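Local structure of catalase-3 (Neurospora crassa, 4AJ9) at the interface of chains A and B and the interface of chains A and C. The protein breaks hydrogen peroxide down to water and molecular oxygen with a haem cofactor, protecting the cell from peroxide damage. Numbering follows the deposited sequence. Chains: chain A/B/C, Catalase-3.

Contact 1: the interface of chains A and B. Residues chain A 430, 432; chain B 418, 420.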
ATOM      1  N   LEU A 430     -12.194  29.077  21.669  1.00 13.79           N
ATOM      2  CA  LEU A 430     -12.106  27.798  20.993  1.00  8.39           C
ATOM      3  C   LEU A 430     -13.241  26.955  21.552  1.00 13.98           C
ATOM      4  O   LEU A 430     -13.459  26.908  22.764  1.00 19.08           O
ATOM      5  CB  LEU A 430     -10.747  27.139  21.253  1.00  7.87           C
ATOM      6  CG  LEU A 430      -9.536  28.013  20.917  1.00 12.61           C
ATOM      7  CD1 LEU A 430      -8.263  27.171  20.842  1.00 15.99           C
ATOM      8  CD2 LEU A 430      -9.765  28.763  19.628  1.00 11.98           C
ATOM      9  N   ARG A 432     -16.051  23.378  20.866  1.00  7.84           N
ATOM     10  CA  ARG A 432     -16.642  22.262  20.141  1.00  6.92           C
ATOM     11  C   ARG A 432     -18.162  22.409  20.197  1.00  5.59           C
ATOM     12  O   ARG A 432     -18.861  21.591  20.791  1.00  8.25           O
ATOM     13  CB  ARG A 432     -16.203  20.918  20.732  1.00  5.97           C
ATOM     14  CG  ARG A 432     -14.778  20.535  20.359  1.00  4.96           C
ATOM     15  CD  ARG A 432     -14.350  19.178  20.941  1.00  9.23           C
ATOM     16  NE  ARG A 432     -13.146  18.735  20.245  1.00  9.90           N
ATOM     17  CZ  ARG A 432     -11.905  19.030  20.626  1.00  7.08           C
ATOM     18  NH1 ARG A 432     -11.686  19.728  21.741  1.00  5.11           N
ATOM     19  NH2 ARG A 432     -10.885  18.611  19.896  1.00  2.53           N
TER
ATOM     20  N   PHE B 418     -11.861  14.049  27.072  1.00  9.99           N
ATOM     21  CA  PHE B 418     -10.906  15.112  26.800  1.00  9.16           C
ATOM     22  C   PHE B 418     -11.664  16.427  26.682  1.00  6.68           C
ATOM     23  O   PHE B 418     -12.827  16.452  26.278  1.00  7.99           O
ATOM     24  CB  PHE B 418     -10.157  14.851  25.493  1.00  9.71           C
ATOM     25  CG  PHE B 418      -9.224  15.955  25.115  1.00  6.53           C
ATOM     26  CD1 PHE B 418      -7.938  15.991  25.631  1.00  8.02           C
ATOM     27  CD2 PHE B 418      -9.645  16.985  24.275  1.00 12.27           C
ATOM     28  CE1 PHE B 418      -7.073  17.036  25.303  1.00  5.01           C
ATOM     29  CE2 PHE B 418      -8.787  18.023  23.938  1.00 10.26           C
ATOM     30  CZ  PHE B 418      -7.489  18.038  24.457  1.00  7.06           C
ATOM     31  N   THR B 420     -10.734  20.705  25.509  1.00  6.59           N
ATOM     32  CA  THR B 420      -9.807  21.784  25.213  1.00  7.63           C
ATOM     33  C   THR B 420      -9.893  22.808  26.349  1.00 10.37           C
ATOM     34  O   THR B 420     -10.976  23.018  26.902  1.00  7.69           O
ATOM     35  CB  THR B 420     -10.152  22.420  23.857  1.00  5.50           C
ATOM     36  OG1 THR B 420      -9.813  21.504  22.805  1.00  5.88           O
ATOM     37  CG2 THR B 420      -9.390  23.713  23.653  1.00  7.12           C
TER
HETATM   38  O   HOH W   1     -13.169  20.596  24.157  1.00  9.40           O

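Contact 2: the interface of chains A and C. Residues chain A 458, 462, 465, 497-498, 677; chain C 606-607.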
ATOM      1  N   GLN A 458     -47.031  14.333  -3.776  1.00  4.68           N
ATOM      2  CA  GLN A 458     -47.482  12.956  -3.592  1.00  8.90           C
ATOM      3  C   GLN A 458     -46.335  11.976  -3.796  1.00  6.06           C
ATOM      4  O   GLN A 458     -46.219  10.994  -3.076  1.00  5.33           O
ATOM      5  CB  GLN A 458     -48.613  12.601  -4.550  1.00  7.42           C
ATOM      6  CG  GLN A 458     -49.279  11.273  -4.195  1.00  5.76           C
ATOM      7  CD  GLN A 458     -49.986  11.337  -2.851  1.00 12.89           C
ATOM      8  OE1 GLN A 458     -50.890  12.147  -2.658  1.00 12.53           O
ATOM      9  NE2 GLN A 458     -49.555  10.500  -1.902  1.00  7.94           N
ATOM     10  N   ASN A 462     -45.101   9.367  -1.142  1.00  5.16           N
ATOM     11  CA  ASN A 462     -45.090   7.936  -1.477  1.00  3.88           C
ATOM     12  C   ASN A 462     -43.697   7.316  -1.357  1.00  5.81           C
ATOM     13  O   ASN A 462     -43.561   6.122  -1.103  1.00  5.57           O
ATOM     14  CB  ASN A 462     -45.682   7.688  -2.871  1.00  4.33           C
ATOM     15  CG  ASN A 462     -47.185   7.897  -2.894  1.00  6.99           C
ATOM     16  OD1 ASN A 462     -47.806   8.036  -1.841  1.00  8.85           O
ATOM     17  ND2 ASN A 462     -47.779   7.900  -4.088  1.00  8.55           N
ATOM     18  N   ARG A 465     -43.404   6.874   2.343  1.00  4.65           N
ATOM     19  CA  ARG A 465     -44.227   5.700   2.642  1.00  4.94           C
ATOM     20  C   ARG A 465     -43.511   4.394   2.293  1.00  4.53           C
ATOM     21  O   ARG A 465     -43.487   3.448   3.088  1.00  4.78           O
ATOM     22  CB  ARG A 465     -45.549   5.742   1.863  1.00  2.82           C
ATOM     23  CG  ARG A 465     -46.602   6.679   2.459  1.00  5.39           C
ATOM     24  CD  ARG A 465     -47.738   6.877   1.484  1.00  3.91           C
ATOM     25  NE  ARG A 465     -48.887   7.532   2.108  1.00  6.56           N
ATOM     26  CZ  ARG A 465     -49.977   7.911   1.450  1.00 10.20           C
ATOM     27  NH1 ARG A 465     -50.064   7.734   0.134  1.00  6.60           N
ATOM     28  NH2 ARG A 465     -50.978   8.477   2.105  1.00  5.37           N
ATOM     29  N   VAL A 497     -50.525   6.915   7.559  1.00  6.83           N
ATOM     30  CA  VAL A 497     -51.482   5.981   6.979  1.00 11.90           C
ATOM     31  C   VAL A 497     -50.810   4.681   6.560  1.00 11.81           C
ATOM     32  O   VAL A 497     -51.233   3.601   6.953  1.00  7.70           O
ATOM     33  CB  VAL A 497     -52.186   6.573   5.749  1.00 14.36           C
ATOM     34  CG1 VAL A 497     -52.970   5.481   5.025  1.00 12.34           C
ATOM     35  CG2 VAL A 497     -53.107   7.713   6.152  1.00 11.93           C
ATOM     36  N   ALA A 498     -49.758   4.801   5.754  1.00 11.07           N
ATOM     37  CA  ALA A 498     -49.035   3.648   5.222  1.00  8.48           C
ATOM     38  C   ALA A 498     -48.440   2.784   6.330  1.00  9.76           C
ATOM     39  O   ALA A 498     -48.360   1.558   6.211  1.00  7.75           O
ATOM     40  CB  ALA A 498     -47.937   4.122   4.287  1.00  5.09           C
ATOM     41  N   ASP A 677     -53.626  11.583  -2.431  1.00 14.06           N
ATOM     42  CA  ASP A 677     -54.364  11.265  -1.218  1.00 12.26           C
ATOM     43  C   ASP A 677     -55.660  12.067  -1.144  1.00 11.79           C
ATOM     44  O   ASP A 677     -55.633  13.283  -1.315  1.00 17.02           O
ATOM     45  CB  ASP A 677     -53.505  11.567   0.002  1.00 10.83           C
ATOM     46  CG  ASP A 677     -52.331  10.609   0.142  1.00  6.30           C
ATOM     47  OD1 ASP A 677     -52.538   9.381   0.016  1.00  9.12           O
ATOM     48  OD2 ASP A 677     -51.203  11.090   0.373  1.00  8.10           O
TER
ATOM     49  N   PRO C 606     -53.750   5.856  -3.822  1.00  7.83           N
ATOM     50  CA  PRO C 606     -52.505   6.609  -3.682  1.00 13.07           C
ATOM     51  C   PRO C 606     -51.445   5.783  -2.938  1.00  8.86           C
ATOM     52  O   PRO C 606     -50.271   6.133  -2.997  1.00  7.24           O
ATOM     53  CB  PRO C 606     -52.920   7.814  -2.830  1.00 21.72           C
ATOM     54  CG  PRO C 606     -54.413   7.923  -3.010  1.00 17.74           C
ATOM     55  CD  PRO C 606     -54.894   6.522  -3.174  1.00 14.98           C
ATOM     56  N   LEU C 607     -51.854   4.711  -2.257  1.00  9.17           N
ATOM     57  CA  LEU C 607     -50.932   3.945  -1.405  1.00  7.87           C
ATOM     58  C   LEU C 607     -50.030   2.965  -2.158  1.00 10.86           C
ATOM     59  O   LEU C 607     -49.095   2.411  -1.582  1.00  8.02           O
ATOM     60  CB  LEU C 607     -51.699   3.201  -0.313  1.00  6.62           C
ATOM     61  CG  LEU C 607     -52.287   4.085   0.784  1.00 10.02           C
ATOM     62  CD1 LEU C 607     -53.238   3.280   1.661  1.00 13.40           C
ATOM     63  CD2 LEU C 607     -51.167   4.700   1.618  1.00  6.45           C
TER

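Contact 1: the interface of chains A and B
Strand 429-431 of chain A, with the loop that follows it, meets a loop of chain B in this patch of a two-fold interface, where A:Arg432 reaches B:Thr420 and A:Leu430 lies beside the same threonine. The outer nitrogen NH1 of the A:Arg432 guanidinium gives a hydrogen bond to the hydroxyl OG1 of B:Thr420 at 2.8 Å. The bond is bent, 136° at the hydrogen, and the hydroxyl sits tilted out of the guanidinium plane. The arginine chain is extended from CG to NE, which carries NH1 out to the threonine; the two side chains cross at about a right angle. B:Thr420 holds OG1 beside its own backbone N (chi1 -71°). Water 1 lies in the guanidinium plane, 3.0 Å from NH1 of A:Arg432, and bonds the backbone N of B:Thr420 at 2.8 Å. NH1 is thus tied to the threonine directly and through water. Ring atom CE2 of B:Phe418 stands 4.0 Å from NH1 of A:Arg432. The methyl CG2 of B:Thr420 points toward CB of A:Leu430, a loose approach at 4.4 Å. With an alanine at A:Arg432, the B:Thr420 hydroxyl would probably be left without this donor and water 1 would be likely to shift. The patch adds a small, mainly polar link between two subunits of the catalase tetramer.

Contact 2: the interface of chains A and C
Helices 454-468 and 489-499 of chain A and its C-terminal tail receive a loop of chain C that carries C:Pro606 and C:Leu607; the loop belongs to the C-terminal domain of long catalases, the helices to the catalase-related immune-responsive region. Methyl CD2 of C:Leu607 sits over the centre of one face of the A:Arg465 guanidinium, 3.4 Å from CZ, with the two side chains crossing at about a right angle. The same leucine packs beside helix 489-499, where its CD2 lies 3.9 Å from CG1 of A:Val497, with A:Ala498 a little farther away. CG1 of A:Val497 is anti to the backbone N (chi1 169°), which turns this methyl toward the leucine. The guanidinium under the methyl is held by A:Asp677: NH1 and NH2 of A:Arg465 both grip carboxylate oxygen OD1 in the guanidinium plane, NH1 on its syn lone pair and NH2, at 2.8 Å, from above the carboxylate plane in a salt bridge. A:Gln458 steadies the tail in turn. Its amide NE2 donates to OD2 of A:Asp677 at 2.9 Å and to OD1 of A:Asn462 at 3.0 Å, while its OE1 accepts from the backbone N of A:Asp677. C:Pro606 brings the CB-CG edge of its ring to this tail, CB 3.3 Å from OD1 of A:Asp677. Its carbonyl O lies off the A:Asn462 amide plane, about as near OD1 (3.3 Å) as ND2 (3.2 Å), and is not counted as a bond.

The centres of contact 1 and contact 2 lie about 46 Å apart, and the two contacts share no residue; chain A takes part in both, through different elements and with different partners. Each centre is about 29 Å from A:His65, so neither lines the catalytic site, and any influence on it would be indirect. In contact 1 chain A offers a strand and the loop after it, in contact 2 a helix pair and its tail; the patches hide 51 and 190 Å² of surface. Repeated by two-fold symmetry, the two kinds of interface bind each subunit to separate neighbours within the four-subunit assembly.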